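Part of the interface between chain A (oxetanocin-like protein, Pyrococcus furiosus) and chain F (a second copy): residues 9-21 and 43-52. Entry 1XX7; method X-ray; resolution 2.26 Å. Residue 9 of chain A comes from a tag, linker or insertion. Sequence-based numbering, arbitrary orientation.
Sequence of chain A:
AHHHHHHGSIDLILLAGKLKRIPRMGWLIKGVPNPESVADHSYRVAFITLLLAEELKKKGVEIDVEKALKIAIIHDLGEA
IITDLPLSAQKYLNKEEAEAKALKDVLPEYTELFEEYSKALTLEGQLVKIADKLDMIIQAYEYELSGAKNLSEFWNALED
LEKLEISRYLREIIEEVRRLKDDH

Chain A (9-21) SIDLILLAGKLKR
Chain F 43-52: YRVAFITLLL

A16(A) lies at the apolar centre of this contact between two helices. Its CA-to-CB bond points toward chain F, and CB sits over one face of the F47(F) ring. A16(A) CB is 3.6 Å from F47(F) CD2 and 4.0 Å from the centroid of the F47(F) ring, 29° off the ring normal, a CH-pi contact. The same A16(A) CB meets the edge of the Y43(F) ring, 4.2 Å from CE2 of Y43(F). F47(F) (chi1 179°, chi2 74°) and Y43(F) (chi1 169°, chi2 70°) are both t, one helical turn apart.

The helices run nearly antiparallel, at 156°, with axes 9.9 Å apart at closest approach. Chain A is helical from I10(A) through G17(A), with phi/psi near -60/-40. Chain F is helical throughout Y43(F) to L52(F). The register is set by CA-CA distances of 6.4 Å for A16(A) with R44(F), 6.9 Å for I13(A) with I48(F) and 8.6 Å for S9(A) with L51(F). S9(A) comes from an expression tag and stays at the margin.

Toward the start of the chain A helix, I13(A) (mt) packs its CG1 3.8 Å from I48(F) CG1 and 3.9 Å from L51(F) CD2. I48(F) is also mt. L51(F) has chi1 -104°, between wells, and chi2 46°. L12(A) (mt) places CB 4.1 Å from F47(F) CE2 and 4.2 Å from L51(F) CD2. Further along chain A, L19(A) (mt) brings CD1 3.9 Å from Y43(F) CE2.

R44(F) leads to the polar edge. It adopts t, t, p for chi1 to chi3, with chi4 179°. R44(F) NH1 donates a hydrogen bond to I13(A) O at 3.0 Å, with an N-H...O angle of 148°. That oxygen also accepts the helical bond from G17(A) N, with 2.9 Å between G17(A) N and I13(A) O, so it serves both chains.

G17(A) makes room for the guanidinium. G17(A) CA is 3.5 Å from R44(F) NH1, and an ideal CB on G17(A) would lie 2.5 Å from R44(F) NH1, a clash. The guanidinium has I13(A) CG2 over one face and K20(A) CE over the opposite face. I13(A) CG2 also approaches R44(F) CD at 3.8 Å.

K20(A) is extended, with chi1 m and chi2 to chi4 t. K20(A) NZ lies 3.8 Å from R44(F) NH2. These are like charges, and both atoms have hydrogen-bond partners elsewhere in the structure.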

# COMPACT_ATOMS: atom_id res chain seq x y z
N SER A 9 -27.89 -10.58 -12.64
CA SER A 9 -28.06 -9.90 -11.31
C SER A 9 -26.76 -9.20 -10.92
O SER A 9 -25.68 -9.85 -10.80
CB SER A 9 -28.49 -10.91 -10.23
OG SER A 9 -29.10 -10.30 -9.10
N ILE A 10 -26.86 -7.87 -10.77
CA ILE A 10 -25.77 -7.00 -10.33
C ILE A 10 -25.25 -7.38 -8.93
O ILE A 10 -24.07 -7.18 -8.65
CB ILE A 10 -26.17 -5.46 -10.45
CG1 ILE A 10 -26.02 -4.98 -11.89
CG2 ILE A 10 -25.29 -4.54 -9.65
N ASP A 11 -26.12 -7.95 -8.09
CA ASP A 11 -25.76 -8.38 -6.72
C ASP A 11 -24.75 -9.49 -6.72
O ASP A 11 -23.82 -9.45 -5.92
CB ASP A 11 -27.00 -8.81 -5.90
CG ASP A 11 -27.80 -7.62 -5.34
OD1 ASP A 11 -27.35 -6.45 -5.44
OD2 ASP A 11 -28.90 -7.84 -4.77
N LEU A 12 -24.94 -10.48 -7.58
CA LEU A 12 -23.95 -11.52 -7.74
C LEU A 12 -22.59 -10.93 -8.14
O LEU A 12 -21.56 -11.34 -7.66
CB LEU A 12 -24.41 -12.53 -8.77
CG LEU A 12 -25.49 -13.48 -8.23
CD1 LEU A 12 -26.02 -14.34 -9.36
CD2 LEU A 12 -24.92 -14.38 -7.10
N ILE A 13 -22.62 -9.93 -9.01
CA ILE A 13 -21.41 -9.41 -9.60
C ILE A 13 -20.69 -8.54 -8.57
O ILE A 13 -19.48 -8.60 -8.47
CB ILE A 13 -21.75 -8.65 -10.92
CG1 ILE A 13 -22.12 -9.67 -11.98
CG2 ILE A 13 -20.61 -7.84 -11.38
CD1 ILE A 13 -22.78 -9.11 -13.19
N LEU A 14 -21.45 -7.75 -7.83
CA LEU A 14 -20.99 -7.00 -6.66
C LEU A 14 -20.39 -7.94 -5.61
O LEU A 14 -19.34 -7.64 -5.03
CB LEU A 14 -22.15 -6.18 -6.06
CG LEU A 14 -22.55 -4.97 -6.91
CD1 LEU A 14 -23.86 -4.34 -6.39
CD2 LEU A 14 -21.47 -3.92 -6.95
N LEU A 15 -21.04 -9.07 -5.39
CA LEU A 15 -20.49 -10.10 -4.53
C LEU A 15 -19.11 -10.59 -4.97
O LEU A 15 -18.21 -10.62 -4.17
CB LEU A 15 -21.44 -11.29 -4.44
CG LEU A 15 -21.05 -12.22 -3.29
CD1 LEU A 15 -21.49 -11.59 -1.95
CD2 LEU A 15 -21.64 -13.53 -3.44
N ALA A 16 -18.97 -11.03 -6.22
CA ALA A 16 -17.66 -11.38 -6.78
C ALA A 16 -16.61 -10.24 -6.72
O ALA A 16 -15.41 -10.48 -6.60
CB ALA A 16 -17.82 -11.86 -8.29
N GLY A 17 -17.06 -9.00 -6.87
CA GLY A 17 -16.18 -7.85 -6.67
C GLY A 17 -15.56 -7.77 -5.28
O GLY A 17 -14.47 -7.27 -5.11
N LYS A 18 -16.25 -8.28 -4.27
CA LYS A 18 -15.69 -8.38 -2.93
C LYS A 18 -14.36 -9.18 -2.85
O LYS A 18 -13.42 -8.81 -2.10
CB LYS A 18 -16.72 -8.95 -1.99
CG LYS A 18 -17.83 -8.02 -1.64
CD LYS A 18 -18.75 -8.76 -0.63
CE LYS A 18 -20.01 -8.02 -0.15
NZ LYS A 18 -19.83 -6.59 -0.36
N LEU A 19 -14.25 -10.21 -3.70
CA LEU A 19 -13.02 -10.98 -3.83
C LEU A 19 -11.87 -10.20 -4.35
O LEU A 19 -10.74 -10.63 -4.17
CB LEU A 19 -13.19 -12.20 -4.73
CG LEU A 19 -14.21 -13.26 -4.34
CD1 LEU A 19 -13.97 -14.54 -5.18
CD2 LEU A 19 -14.16 -13.57 -2.90
N LYS A 20 -12.13 -9.04 -5.00
CA LYS A 20 -11.02 -8.20 -5.46
C LYS A 20 -10.32 -7.51 -4.31
O LYS A 20 -9.17 -7.11 -4.43
CB LYS A 20 -11.45 -7.14 -6.47
CG LYS A 20 -12.02 -7.71 -7.78
CD LYS A 20 -12.31 -6.55 -8.73
CE LYS A 20 -13.13 -6.93 -9.97
NZ LYS A 20 -13.10 -5.77 -10.96
N ARG A 21 -11.01 -7.38 -3.21
CA ARG A 21 -10.55 -6.60 -2.06
C ARG A 21 -10.18 -7.46 -0.86
O ARG A 21 -9.35 -7.06 -0.08
CB ARG A 21 -11.60 -5.59 -1.68
CG ARG A 21 -11.89 -4.72 -2.85
CD ARG A 21 -12.69 -3.55 -2.49
NE ARG A 21 -14.00 -3.90 -1.97
CZ ARG A 21 -15.07 -4.17 -2.71
NH1 ARG A 21 -15.02 -4.24 -4.02
NH2 ARG A 21 -16.22 -4.43 -2.10
N TYR F 43 -10.66 -12.17 -13.26
CA TYR F 43 -11.42 -13.07 -12.43
C TYR F 43 -12.93 -12.77 -12.62
O TYR F 43 -13.70 -13.67 -12.88
CB TYR F 43 -11.10 -12.98 -10.90
CG TYR F 43 -12.17 -13.78 -10.19
CD1 TYR F 43 -12.20 -15.18 -10.29
CD2 TYR F 43 -13.23 -13.15 -9.56
CE1 TYR F 43 -13.23 -15.92 -9.73
CE2 TYR F 43 -14.26 -13.89 -8.98
CZ TYR F 43 -14.26 -15.28 -9.09
OH TYR F 43 -15.30 -16.00 -8.54
N ARG F 44 -13.34 -11.51 -12.44
CA ARG F 44 -14.75 -11.19 -12.50
C ARG F 44 -15.27 -11.20 -13.95
O ARG F 44 -16.42 -11.48 -14.15
CB ARG F 44 -15.10 -9.87 -11.78
CG ARG F 44 -16.61 -9.81 -11.45
CD ARG F 44 -17.04 -8.70 -10.53
NE ARG F 44 -16.83 -7.36 -11.09
CZ ARG F 44 -17.15 -6.22 -10.47
NH1 ARG F 44 -17.78 -6.24 -9.29
NH2 ARG F 44 -16.87 -5.06 -11.05
N VAL F 45 -14.43 -10.90 -14.93
CA VAL F 45 -14.84 -11.08 -16.31
C VAL F 45 -15.25 -12.55 -16.57
O VAL F 45 -16.28 -12.82 -17.19
CB VAL F 45 -13.76 -10.58 -17.31
CG1 VAL F 45 -14.10 -10.99 -18.76
CG2 VAL F 45 -13.62 -9.03 -17.20
N ALA F 46 -14.45 -13.49 -16.05
CA ALA F 46 -14.76 -14.91 -16.13
C ALA F 46 -16.04 -15.26 -15.40
O ALA F 46 -16.84 -16.07 -15.89
CB ALA F 46 -13.59 -15.75 -15.62
N PHE F 47 -16.25 -14.64 -14.23
CA PHE F 47 -17.48 -14.86 -13.46
C PHE F 47 -18.74 -14.33 -14.18
O PHE F 47 -19.81 -14.99 -14.21
CB PHE F 47 -17.39 -14.21 -12.06
CG PHE F 47 -18.65 -14.38 -11.24
CD1 PHE F 47 -18.95 -15.60 -10.67
CD2 PHE F 47 -19.55 -13.33 -11.07
CE1 PHE F 47 -20.15 -15.79 -9.94
CE2 PHE F 47 -20.72 -13.50 -10.30
CZ PHE F 47 -21.01 -14.72 -9.73
N ILE F 48 -18.62 -13.11 -14.72
CA ILE F 48 -19.69 -12.50 -15.47
C ILE F 48 -19.90 -13.31 -16.77
O ILE F 48 -21.02 -13.55 -17.18
CB ILE F 48 -19.42 -11.00 -15.78
CG1 ILE F 48 -19.36 -10.18 -14.48
CG2 ILE F 48 -20.51 -10.43 -16.74
CD1 ILE F 48 -18.61 -8.90 -14.60
N THR F 49 -18.83 -13.73 -17.41
CA THR F 49 -19.01 -14.50 -18.63
C THR F 49 -19.88 -15.76 -18.32
O THR F 49 -20.76 -16.09 -19.08
CB THR F 49 -17.69 -14.89 -19.26
OG1 THR F 49 -16.94 -13.71 -19.55
CG2 THR F 49 -17.90 -15.65 -20.53
N LEU F 50 -19.62 -16.41 -17.18
CA LEU F 50 -20.37 -17.61 -16.77
C LEU F 50 -21.87 -17.33 -16.55
O LEU F 50 -22.73 -18.10 -17.00
CB LEU F 50 -19.76 -18.19 -15.50
CG LEU F 50 -20.52 -19.33 -14.81
CD1 LEU F 50 -20.64 -20.52 -15.79
CD2 LEU F 50 -19.77 -19.73 -13.61
N LEU F 51 -22.16 -16.24 -15.83
CA LEU F 51 -23.52 -15.75 -15.64
C LEU F 51 -24.23 -15.45 -16.96
O LEU F 51 -25.36 -15.84 -17.18
CB LEU F 51 -23.49 -14.46 -14.83
CG LEU F 51 -23.88 -14.50 -13.37
CD1 LEU F 51 -23.24 -15.66 -12.63
CD2 LEU F 51 -23.52 -13.21 -12.80
N LEU F 52 -23.58 -14.69 -17.81
CA LEU F 52 -24.15 -14.32 -19.08
C LEU F 52 -24.38 -15.57 -19.95
O LEU F 52 -25.43 -15.71 -20.50
CB LEU F 52 -23.30 -13.26 -19.81
CG LEU F 52 -23.12 -11.92 -19.07
CD1 LEU F 52 -22.24 -11.00 -19.88
CD2 LEU F 52 -24.43 -11.20 -18.71